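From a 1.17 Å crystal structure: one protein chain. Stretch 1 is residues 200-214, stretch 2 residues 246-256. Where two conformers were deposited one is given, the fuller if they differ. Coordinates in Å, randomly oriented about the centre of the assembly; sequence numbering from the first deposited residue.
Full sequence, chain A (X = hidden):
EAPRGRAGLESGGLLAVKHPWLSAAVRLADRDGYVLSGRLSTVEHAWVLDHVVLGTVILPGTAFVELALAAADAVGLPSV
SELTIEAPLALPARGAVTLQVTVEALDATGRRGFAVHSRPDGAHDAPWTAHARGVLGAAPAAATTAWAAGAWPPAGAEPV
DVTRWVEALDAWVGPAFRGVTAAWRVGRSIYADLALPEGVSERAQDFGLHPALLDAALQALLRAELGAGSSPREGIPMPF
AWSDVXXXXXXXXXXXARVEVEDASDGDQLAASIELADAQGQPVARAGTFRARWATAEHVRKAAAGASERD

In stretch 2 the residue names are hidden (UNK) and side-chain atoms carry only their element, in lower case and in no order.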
ATOM      1  N   VAL A 200      -2.934  14.349   8.885  1.00 29.69           N
ATOM      2  CA  VAL A 200      -3.095  13.323   7.858  1.00 24.31           C
ATOM      3  C   VAL A 200      -4.364  12.516   8.106  1.00 22.18           C
ATOM      4  O   VAL A 200      -5.072  12.119   7.170  1.00 21.77           O
ATOM      5  CB  VAL A 200      -1.846  12.428   7.881  1.00 26.59           C
ATOM      6  CG1 VAL A 200      -1.969  11.349   6.870  1.00 25.02           C
ATOM      7  CG2 VAL A 200      -0.585  13.255   7.649  1.00 26.72           C
ATOM      8  N   SER A 201      -4.661  12.248   9.378  1.00 21.03           N
ATOM      9  CA  SER A 201      -5.794  11.410   9.743  1.00 22.44           C
ATOM     10  C   SER A 201      -7.123  12.006   9.301  1.00 23.85           C
ATOM     11  O   SER A 201      -8.089  11.258   9.100  1.00 26.72           O
ATOM     12  CB  SER A 201      -5.802  11.227  11.259  1.00 25.31           C
ATOM     13  OG  SER A 201      -5.896  12.496  11.899  1.00 30.58           O
ATOM     14  N   GLU A 202      -7.190  13.324   9.120  1.00 24.72           N
ATOM     15  CA  GLU A 202      -8.471  13.952   8.808  1.00 29.03           C
ATOM     16  C   GLU A 202      -9.020  13.530   7.452  1.00 27.65           C
ATOM     17  O   GLU A 202     -10.238  13.572   7.250  1.00 31.09           O
ATOM     18  CB  GLU A 202      -8.338  15.472   8.880  1.00 35.57           C
ATOM     19  CG  GLU A 202      -8.095  15.983  10.284  1.00 43.48           C
ATOM     20  CD  GLU A 202      -8.005  17.485  10.331  1.00 50.97           C
ATOM     21  OE1 GLU A 202      -7.800  18.039  11.430  1.00 53.41           O
ATOM     22  OE2 GLU A 202      -8.147  18.109   9.258  1.00 53.98           O
ATOM     23  N   ARG A 203      -8.159  13.126   6.520  0.52 26.01           N
ATOM     24  CA  ARG A 203      -8.600  12.683   5.206  0.52 26.64           C
ATOM     25  C   ARG A 203      -8.855  11.186   5.138  0.52 23.24           C
ATOM     26  O   ARG A 203      -9.289  10.702   4.094  0.52 22.50           O
ATOM     27  CB  ARG A 203      -7.560  13.040   4.141  0.52 31.09           C
ATOM     28  CG  ARG A 203      -7.541  14.492   3.711  0.52 35.57           C
ATOM     29  CD  ARG A 203      -6.688  14.647   2.466  0.52 37.43           C
ATOM     30  NE  ARG A 203      -5.567  15.570   2.655  0.52 38.41           N
ATOM     31  CZ  ARG A 203      -5.489  16.796   2.144  0.52 39.14           C
ATOM     32  NH1 ARG A 203      -6.466  17.290   1.396  0.52 40.16           N
ATOM     33  NH2 ARG A 203      -4.416  17.534   2.381  0.52 40.03           N
ATOM     34  N   ALA A 204      -8.597  10.436   6.210  1.00 22.51           N
ATOM     35  CA  ALA A 204      -8.710   8.980   6.125  1.00 22.44           C
ATOM     36  C   ALA A 204     -10.057   8.555   5.559  1.00 20.22           C
ATOM     37  O   ALA A 204     -10.134   7.627   4.742  1.00 18.65           O
ATOM     38  CB  ALA A 204      -8.506   8.362   7.504  1.00 27.14           C
ATOM     39  N   GLN A 205     -11.126   9.227   5.974  1.00 21.60           N
ATOM     40  CA  GLN A 205     -12.468   8.855   5.551  1.00 25.28           C
ATOM     41  C   GLN A 205     -12.705   9.029   4.059  1.00 24.66           C
ATOM     42  O   GLN A 205     -13.696   8.498   3.553  1.00 27.30           O
ATOM     43  CB  GLN A 205     -13.486   9.681   6.339  1.00 30.88           C
ATOM     44  CG  GLN A 205     -13.249  11.187   6.244  1.00 37.97           C
ATOM     45  CD  GLN A 205     -14.157  11.969   7.170  1.00 45.68           C
ATOM     46  OE1 GLN A 205     -15.298  11.579   7.407  1.00 49.89           O
ATOM     47  NE2 GLN A 205     -13.647  13.065   7.719  1.00 48.47           N
ATOM     48  N   ASP A 206     -11.825   9.747   3.347  1.00 22.44           N
ATOM     49  CA  ASP A 206     -11.990   9.983   1.921  1.00 23.94           C
ATOM     50  C   ASP A 206     -11.446   8.836   1.076  1.00 21.02           C
ATOM     51  O   ASP A 206     -11.774   8.749  -0.114  1.00 22.96           O
ATOM     52  CB  ASP A 206     -11.276  11.282   1.521  1.00 27.83           C
ATOM     53  CG  ASP A 206     -11.807  12.520   2.248  1.00 34.32           C
ATOM     54  OD1 ASP A 206     -12.979  12.543   2.685  1.00 35.97           O
ATOM     55  OD2 ASP A 206     -11.031  13.489   2.375  1.00 36.84           O
ATOM     56  N   PHE A 207     -10.621   7.968   1.653  1.00 17.94           N
ATOM     57  CA  PHE A 207      -9.978   6.888   0.924  1.00 16.77           C
ATOM     58  C   PHE A 207     -10.659   5.568   1.258  1.00 16.22           C
ATOM     59  O   PHE A 207     -11.308   5.426   2.291  1.00 17.61           O
ATOM     60  CB  PHE A 207      -8.485   6.805   1.298  1.00 16.04           C
ATOM     61  CG  PHE A 207      -7.651   7.958   0.781  1.00 16.51           C
ATOM     62  CD1 PHE A 207      -7.115   7.902  -0.493  1.00 15.93           C
ATOM     63  CD2 PHE A 207      -7.438   9.089   1.531  1.00 16.50           C
ATOM     64  CE1 PHE A 207      -6.359   8.948  -0.983  1.00 16.34           C
ATOM     65  CE2 PHE A 207      -6.692  10.140   1.029  1.00 17.90           C
ATOM     66  CZ  PHE A 207      -6.150  10.059  -0.225  1.00 17.15           C
ATOM     67  N   GLY A 208     -10.472   4.587   0.383  1.00 16.26           N
ATOM     68  CA  GLY A 208     -10.855   3.237   0.735  1.00 15.93           C
ATOM     69  C   GLY A 208      -9.994   2.736   1.884  1.00 14.86           C
ATOM     70  O   GLY A 208     -10.497   2.373   2.955  1.00 15.77           O
ATOM     71  N   LEU A 209      -8.685   2.715   1.668  1.00 14.05           N
ATOM     72  CA  LEU A 209      -7.709   2.479   2.714  1.00 13.72           C
ATOM     73  C   LEU A 209      -6.568   3.457   2.490  1.00 13.78           C
ATOM     74  O   LEU A 209      -5.818   3.343   1.514  1.00 13.55           O
ATOM     75  CB  LEU A 209      -7.248   1.032   2.698  1.00 14.86           C
ATOM     76  CG  LEU A 209      -6.235   0.671   3.780  1.00 15.50           C
ATOM     77  CD1 LEU A 209      -6.725   1.019   5.189  1.00 17.81           C
ATOM     78  CD2 LEU A 209      -5.893  -0.790   3.690  1.00 17.40           C
ATOM     79  N   HIS A 210      -6.467   4.452   3.375  1.00 13.65           N
ATOM     80  CA  HIS A 210      -5.494   5.495   3.174  1.00 14.03           C
ATOM     81  C   HIS A 210      -4.130   4.850   2.938  1.00 13.05           C
ATOM     82  O   HIS A 210      -3.681   4.020   3.749  1.00 13.16           O
ATOM     83  CB  HIS A 210      -5.425   6.367   4.430  1.00 14.16           C
ATOM     84  CG  HIS A 210      -4.703   7.652   4.239  1.00 14.22           C
ATOM     85  ND1 HIS A 210      -3.350   7.706   3.981  1.00 13.77           N
ATOM     86  CD2 HIS A 210      -5.135   8.936   4.284  1.00 15.52           C
ATOM     87  CE1 HIS A 210      -2.970   8.972   3.904  1.00 14.28           C
ATOM     88  NE2 HIS A 210      -4.034   9.739   4.093  1.00 16.09           N
ATOM     89  N   PRO A 211      -3.417   5.237   1.891  1.00 12.12           N
ATOM     90  CA  PRO A 211      -2.130   4.588   1.604  1.00 11.93           C
ATOM     91  C   PRO A 211      -1.110   4.681   2.706  1.00 12.63           C
ATOM     92  O   PRO A 211      -0.278   3.775   2.848  1.00 12.46           O
ATOM     93  CB  PRO A 211      -1.679   5.309   0.324  1.00 12.25           C
ATOM     94  CG  PRO A 211      -2.961   5.671  -0.351  1.00 12.65           C
ATOM     95  CD  PRO A 211      -3.897   6.065   0.769  1.00 13.03           C
ATOM     96  N   ALA A 212      -1.133   5.757   3.495  1.00 12.30           N
ATOM     97  CA  ALA A 212      -0.179   5.845   4.595  1.00 12.63           C
ATOM     98  C   ALA A 212      -0.520   4.890   5.737  1.00 12.24           C
ATOM     99  O   ALA A 212       0.367   4.483   6.484  1.00 13.57           O
ATOM    100  CB  ALA A 212      -0.077   7.281   5.113  1.00 14.17           C
ATOM    101  N   LEU A 213      -1.778   4.485   5.843  1.00 12.98           N
ATOM    102  CA  LEU A 213      -2.184   3.541   6.865  1.00 13.80           C
ATOM    103  C   LEU A 213      -1.819   2.115   6.467  1.00 11.95           C
ATOM    104  O   LEU A 213      -1.243   1.372   7.267  1.00 13.13           O
ATOM    105  CB  LEU A 213      -3.673   3.735   7.157  1.00 14.82           C
ATOM    106  CG  LEU A 213      -4.267   2.919   8.283  1.00 14.89           C
ATOM    107  CD1 LEU A 213      -3.560   3.185   9.618  1.00 14.06           C
ATOM    108  CD2 LEU A 213      -5.708   3.238   8.405  1.00 15.91           C
ATOM    109  N   LEU A 214      -2.063   1.729   5.195  1.00 12.60           N
ATOM    110  CA  LEU A 214      -1.565   0.432   4.770  1.00 12.75           C
ATOM    111  C   LEU A 214      -0.032   0.405   4.808  1.00 13.12           C
ATOM    112  O   LEU A 214       0.561  -0.601   5.208  1.00 13.58           O
ATOM    113  CB  LEU A 214      -2.112   0.077   3.388  1.00 13.22           C
ATOM    114  CG  LEU A 214      -1.646  -1.284   2.860  1.00 13.36           C
ATOM    115  CD1 LEU A 214      -2.088  -2.417   3.798  1.00 13.78           C
ATOM    116  CD2 LEU A 214      -2.202  -1.545   1.434  1.00 14.20           C
ATOM    117  N   UNK A 246      -8.412  -7.340  -0.281  1.00 13.66           N
ATOM    118  CA  UNK A 246      -9.842  -7.062  -0.282  1.00 14.22           C
ATOM    119  C   UNK A 246     -10.154  -6.186   0.926  1.00 13.11           C
ATOM    120  O   UNK A 246      -9.625  -6.408   2.046  1.00 14.96           O
ATOM    121  c   UNK A 246     -10.651  -8.343  -0.183  1.00 17.78           C
ATOM    122  N   UNK A 247     -10.982  -5.167   0.722  0.56 13.06           N
ATOM    123  CA  UNK A 247     -11.503  -4.353   1.815  0.56 15.81           C
ATOM    124  C   UNK A 247     -12.864  -4.840   2.256  0.56 16.37           C
ATOM    125  O   UNK A 247     -13.722  -5.203   1.434  0.56 18.90           O
ATOM    126  c   UNK A 247     -10.507  -2.154   0.929  0.56 16.51           C
ATOM    127  c   UNK A 247      -9.343  -2.260   1.888  0.56 17.16           C
ATOM    128  c   UNK A 247     -11.704  -2.895   1.445  0.56 19.40           C
ATOM    129  c   UNK A 247     -10.856  -0.694   0.675  0.56 18.44           C
ATOM    130  N   UNK A 248     -13.069  -4.784   3.553  1.00 17.89           N
ATOM    131  CA  UNK A 248     -14.372  -5.017   4.168  1.00 19.92           C
ATOM    132  C   UNK A 248     -15.019  -3.733   4.648  1.00 20.30           C
ATOM    133  O   UNK A 248     -16.253  -3.660   4.744  1.00 22.79           O
ATOM    134  c   UNK A 248     -14.311  -8.112   4.137  1.00 32.97           C
ATOM    135  c   UNK A 248     -14.241  -5.938   5.388  1.00 22.48           C
ATOM    136  o   UNK A 248     -15.565  -8.095   4.149  1.00 34.74           O
ATOM    137  c   UNK A 248     -13.566  -7.261   5.125  1.00 27.87           C
ATOM    138  o   UNK A 248     -13.633  -8.800   3.346  1.00 35.89           O
ATOM    139  N   UNK A 249     -14.215  -2.726   4.965  1.00 18.05           N
ATOM    140  CA  UNK A 249     -14.717  -1.457   5.451  1.00 18.70           C
ATOM    141  C   UNK A 249     -13.798  -0.351   4.962  1.00 19.78           C
ATOM    142  O   UNK A 249     -12.582  -0.474   5.067  1.00 22.69           O
ATOM    143  c   UNK A 249     -14.787  -1.468   6.980  1.00 20.37           C
ATOM    144  N   UNK A 250     -14.376   0.737   4.479  0.55 19.06           N
ATOM    145  CA  UNK A 250     -13.614   1.838   3.906  0.55 19.74           C
ATOM    146  C   UNK A 250     -13.471   3.015   4.873  0.55 18.63           C
ATOM    147  O   UNK A 250     -14.327   3.262   5.719  0.55 19.58           O
ATOM    148  c   UNK A 250     -14.209   1.274   1.484  0.55 24.10           C
ATOM    149  c   UNK A 250     -15.792  -1.317   0.248  0.55 32.65           C
ATOM    150  c   UNK A 250     -14.294   2.310   2.615  0.55 22.00           C
ATOM    151  n   UNK A 250     -16.264  -1.529   1.467  0.55 33.77           N
ATOM    152  n   UNK A 250     -15.435  -0.090  -0.138  0.55 29.56           N
ATOM    153  c   UNK A 250     -15.506   1.105   0.706  0.55 27.38           C
ATOM    154  n   UNK A 250     -15.677  -2.340  -0.591  0.55 32.69           N
ATOM    155  N   UNK A 251     -12.381   3.767   4.722  1.00 16.83           N
ATOM    156  CA  UNK A 251     -12.203   5.024   5.448  1.00 17.71           C
ATOM    157  C   UNK A 251     -11.556   4.960   6.817  1.00 17.82           C
ATOM    158  O   UNK A 251     -11.604   5.958   7.548  1.00 19.39           O
ATOM    159  N   UNK A 252     -10.950   3.844   7.199  1.00 17.27           N
ATOM    160  CA  UNK A 252     -10.351   3.740   8.523  1.00 17.92           C
ATOM    161  C   UNK A 252      -9.151   4.678   8.690  1.00 16.55           C
ATOM    162  O   UNK A 252      -8.407   4.941   7.753  1.00 16.80           O
ATOM    163  c   UNK A 252      -9.878   2.309   8.752  1.00 18.97           C
ATOM    164  N   UNK A 253      -8.956   5.164   9.926  1.00 17.61           N
ATOM    165  CA  UNK A 253      -7.826   6.025  10.255  1.00 17.26           C
ATOM    166  C   UNK A 253      -6.814   5.366  11.170  1.00 16.31           C
ATOM    167  O   UNK A 253      -5.687   5.866  11.288  1.00 16.62           O
ATOM    168  c   UNK A 253      -8.311   7.320  10.919  1.00 20.06           C
ATOM    169  N   UNK A 254      -7.201   4.296  11.856  1.00 14.04           N
ATOM    170  CA  UNK A 254      -6.333   3.630  12.810  1.00 13.60           C
ATOM    171  C   UNK A 254      -6.847   2.206  12.915  1.00 13.46           C
ATOM    172  O   UNK A 254      -8.048   1.975  12.803  1.00 15.84           O
ATOM    173  c   UNK A 254      -6.345   4.354  14.164  1.00 15.79           C
ATOM    174  N   UNK A 255      -5.937   1.260  13.158  1.00 13.38           N
ATOM    175  CA  UNK A 255      -6.200  -0.170  13.001  1.00 14.23           C
ATOM    176  C   UNK A 255      -5.266  -0.944  13.891  1.00 12.12           C
ATOM    177  O   UNK A 255      -4.195  -0.454  14.244  1.00 13.70           O
ATOM    178  c   UNK A 255      -5.913  -0.651  11.548  1.00 18.66           C
ATOM    179  c   UNK A 255      -6.725   0.015  10.479  1.00 18.77           C
ATOM    180  c   UNK A 255      -8.147  -0.556  10.481  1.00 20.64           C
ATOM    181  c   UNK A 255      -6.149  -0.253   9.090  1.00 22.77           C
ATOM    182  N   UNK A 256      -5.640  -2.194  14.152  1.00 11.25           N
ATOM    183  CA  UNK A 256      -4.693  -3.210  14.572  1.00 11.88           C
ATOM    184  C   UNK A 256      -4.342  -4.085  13.381  1.00 11.92           C
ATOM    185  O   UNK A 256      -5.168  -4.313  12.499  1.00 12.18           O
ATOM    186  n   UNK A 256      -5.482  -3.318  19.416  1.00 13.78           N
ATOM    187  c   UNK A 256      -5.205  -4.051  15.728  1.00 12.19           C
ATOM    188  c   UNK A 256      -5.641  -4.096  18.191  1.00 11.99           C
ATOM    189  c   UNK A 256      -5.164  -3.292  17.025  1.00 12.56           C
ATOM    190  n   UNK A 256      -5.871  -2.803  21.631  1.00 15.13           N
ATOM    191  n   UNK A 256      -6.845  -4.647  20.698  1.00 13.71           N
ATOM    192  c   UNK A 256      -6.068  -3.588  20.569  1.00 14.24           C
TER
HETATM  193  O   HOH W   1      -8.701   5.113   5.011  1.00 17.31           O
HETATM  194  O   HOH W   2     -10.415   1.360   5.568  1.00 16.93           O

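Position 246 carries a single side-chain carbon and lies in a strand that begins earlier in the chain; it is out of reach of stretch 1. One carbon beyond CA defines Ala 246. Position 247 has four side-chain carbons and no heteroatom, forked at the second, the pattern of leucine. The CA-to-CB bond points toward stretch 1, and the two ends of the fork meet its backbone and a side chain. In Leu 247, CD1 lies 3.7 Å from Gly 208 C and CD2 lies 4.0 Å from Leu 209 CB.

At position 248, three carbons follow one another without a branch, and the third bears two oxygens, a carboxylate one methylene longer than aspartate's. It is Glu 248, exposed and out of reach of stretch 1. Position 249 again has one carbon, directed away from the partner, so it is Ala 249; its part in the contact is played by its carbonyl, described below.

Position 250 shows three carbons, a nitrogen, then a carbon holding two more nitrogens: a guanidinium group, hence Arg 250. The chain sets off sideways and its end leads away, leaving the backbone to make the closest approach, with Arg 250 CA 3.3 Å from Gly 208 O in a CA-H...O contact.

Position 251 has no side-chain atom. Its phi/psi of 88/13° would jam a CB against the preceding carbonyl oxygen, and an ideal CB would also sit only 3.4 Å from Gln 205 CA. Gly 251 can therefore press its backbone against stretch 1: its N donates a hydrogen bond to Gly 208 O (2.9 Å, 164°), and its CA lies 3.4 Å from Ala 204 O and 3.3 Å from Phe 207 O.

Positions 252, 253 and 254 each hold one carbon. At 252 it points away, although the backbone O comes within 3.4 Å of Ala 204 CB; this is Ala 252. At 253 the carbon lies sideways and packs 3.6 Å from Ala 204 CB, identifying Ala 253. At 254 it turns away and is exposed, as Ala 254. Position 255 repeats the four-carbon fork at the second atom, now buried and pointing toward stretch 1: Leu 255, whose CD1 lies 3.6 Å from Leu 213 CD2 and 4.1 Å from Leu 209 CD1. Position 256, with three carbons, a nitrogen and a carbon bearing two nitrogens, is Arg 256, out of reach.

The contact works through close backbone packing at Gly 251, flanked by leucine contacts. Two waters bring further backbone groups together. Water 1 donates to Ala 204 O (2.9 Å) and Ala 252 O (2.8 Å) and accepts from His 210 N (2.8 Å); water 2 donates to Gly 208 O (2.8 Å) and Ala 249 O (2.9 Å) and accepts from Ala 252 N (3.0 Å). Gly 208 O thus receives both the direct bond and a water, while Leu 209 and Leu 213 supply apolar surface to Leu 247 and Leu 255. Together the stretches bury 528 Å².

Stretch 2 (246-256) ALEARGAAALR
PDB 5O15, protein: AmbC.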